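PDB 3GVX: glycerate dehydrogenase related protein from Thermoplasma acidophilum, which probably reduces glyoxylate or hydroxypyruvate to the corresponding 2-hydroxyacid with a nicotinamide cofactor. Local coordinates for residues 167-170 and 171-175. Residues are numbered along the deposited sequence; the frame is centred on the assembly and turned at random.
Sequences PADL and FRQSD
Phe171 N to Pro167 O (2.9 Å) and Arg172 N to Ala168 O (3.1 Å) are i to i+4 bonds of a short alpha-helix, while Gln173 N makes an i to i+3 bond to Leu170 O at 3.0 Å and only a weak one to Asp169 O. Ser174 OG also donates to Leu170 O, at 2.7 Å. The two donors come from opposite faces of its carbonyl plane, and Ser174 suits the spot because OG, beside its own backbone N (chi1 -52°), turns back to that oxygen. Gln173 has the length and the N-H groups to reach Asp169: extended beyond CG, it sets NE2 beside the carboxylate, weakly bonded to Asp169 OD1 at 3.1 Å, with amide and carboxylate planes 32° apart; a second weak bond runs from NE2 to Asp169 O. A leucine in place of Gln173 would probably leave Asp169 OD1 and Asp169 O without the amide donor, and the carboxylate held mainly through OD2, which takes a hydrogen bond from Glu165 N, just ahead of the helix. Arg172, long and bent at chi3, folds back with one guanidinium face turned to Ala168 O and Asp169 CA, both offset toward its rim, yet still bonds through NH1 to Asn198 OD1. Ala168 CB, a small methyl, lies 3.8 Å from Arg172 NH1; Asp169 OD1, well out of the guanidinium plane, offers NH2 only a general attraction of charge. Buried, apolar residues suit the inner faces: Phe171 brings its ring edge, through CD1, to Pro167 O and packs against Leu195 and Leu196 of helix 193-196, and Leu170 meets Ile149 and Tyr151 of strand 147-151. Helix 167-172 thus bridges these elements before strand 176-179 of the parallel, Rossmann-type sheet, with Asp175 backbone-bonded to Ala124 and Thr204.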
loop_
_atom_site.group_PDB
_atom_site.type_symbol
_atom_site.label_atom_id
_atom_site.label_comp_id
_atom_site.label_asym_id
_atom_site.label_seq_id
_atom_site.Cartn_x
_atom_site.Cartn_y
_atom_site.Cartn_z
ATOM N N PRO B 167 -5.540 20.655 14.742
ATOM C CA PRO B 167 -4.387 19.958 14.187
ATOM C C PRO B 167 -3.529 19.397 15.330
ATOM O O PRO B 167 -2.972 18.306 15.217
ATOM C CB PRO B 167 -3.684 21.052 13.391
ATOM C CG PRO B 167 -4.823 21.917 12.947
ATOM C CD PRO B 167 -5.651 22.016 14.188
ATOM N N ALA B 168 -3.441 20.130 16.436
ATOM C CA ALA B 168 -2.662 19.656 17.571
ATOM C C ALA B 168 -3.308 18.400 18.116
ATOM O O ALA B 168 -2.625 17.450 18.482
ATOM C CB ALA B 168 -2.568 20.740 18.671
ATOM N N ASP B 169 -4.632 18.390 18.159
ATOM C CA ASP B 169 -5.358 17.220 18.641
ATOM C C ASP B 169 -5.133 16.032 17.706
ATOM O O ASP B 169 -5.059 14.895 18.147
ATOM C CB ASP B 169 -6.855 17.536 18.767
ATOM C CG ASP B 169 -7.693 16.310 19.106
ATOM O OD1 ASP B 169 -7.304 15.544 20.011
ATOM O OD2 ASP B 169 -8.750 16.107 18.476
ATOM N N LEU B 170 -5.016 16.309 16.411
ATOM C CA LEU B 170 -4.771 15.267 15.419
ATOM C C LEU B 170 -3.391 14.653 15.645
ATOM O O LEU B 170 -3.252 13.444 15.719
ATOM C CB LEU B 170 -4.869 15.832 13.994
ATOM C CG LEU B 170 -4.664 14.820 12.859
ATOM C CD1 LEU B 170 -5.981 14.117 12.501
ATOM C CD2 LEU B 170 -4.107 15.571 11.658
ATOM N N PHE B 171 -2.371 15.495 15.757
ATOM C CA PHE B 171 -1.013 15.010 16.007
ATOM C C PHE B 171 -0.961 14.155 17.261
ATOM O O PHE B 171 -0.243 13.164 17.323
ATOM C CB PHE B 171 -0.023 16.175 16.151
ATOM C CG PHE B 171 0.508 16.686 14.844
ATOM C CD1 PHE B 171 -0.354 17.177 13.872
ATOM C CD2 PHE B 171 1.865 16.633 14.558
ATOM C CE1 PHE B 171 0.129 17.594 12.635
ATOM C CE2 PHE B 171 2.356 17.052 13.319
ATOM C CZ PHE B 171 1.482 17.530 12.359
ATOM N N ARG B 172 -1.747 14.534 18.256
ATOM C CA ARG B 172 -1.774 13.811 19.510
ATOM C C ARG B 172 -2.327 12.396 19.422
ATOM O O ARG B 172 -1.995 11.552 20.241
ATOM C CB ARG B 172 -2.564 14.602 20.551
ATOM C CG ARG B 172 -1.815 15.772 21.156
ATOM C CD ARG B 172 -2.395 16.077 22.526
ATOM N NE ARG B 172 -3.702 16.722 22.441
ATOM C CZ ARG B 172 -3.885 18.008 22.164
ATOM N NH1 ARG B 172 -2.843 18.791 21.947
ATOM N NH2 ARG B 172 -5.114 18.511 22.115
ATOM N N GLN B 173 -3.171 12.140 18.431
ATOM C CA GLN B 173 -3.768 10.821 18.269
ATOM C C GLN B 173 -3.153 10.051 17.112
ATOM O O GLN B 173 -3.627 8.980 16.768
ATOM C CB GLN B 173 -5.271 10.945 18.007
ATOM C CG GLN B 173 -6.050 11.702 19.049
ATOM C CD GLN B 173 -7.513 11.808 18.678
ATOM O OE1 GLN B 173 -8.227 10.808 18.651
ATOM N NE2 GLN B 173 -7.962 13.021 18.368
ATOM N N SER B 174 -2.105 10.598 16.509
ATOM C CA SER B 174 -1.505 9.962 15.343
ATOM C C SER B 174 -0.090 9.382 15.449
ATOM O O SER B 174 0.778 9.915 16.139
ATOM C CB SER B 174 -1.542 10.942 14.167
ATOM O OG SER B 174 -2.842 11.445 13.991
ATOM N N ASP B 175 0.120 8.276 14.740
ATOM C CA ASP B 175 1.431 7.637 14.663
ATOM C C ASP B 175 2.031 8.094 13.344
ATOM O O ASP B 175 3.248 8.156 13.169
ATOM C CB ASP B 175 1.289 6.114 14.693
ATOM C CG ASP B 175 0.675 5.618 15.976
ATOM O OD1 ASP B 175 1.189 5.949 17.054
ATOM O OD2 ASP B 175 -0.325 4.893 15.920
#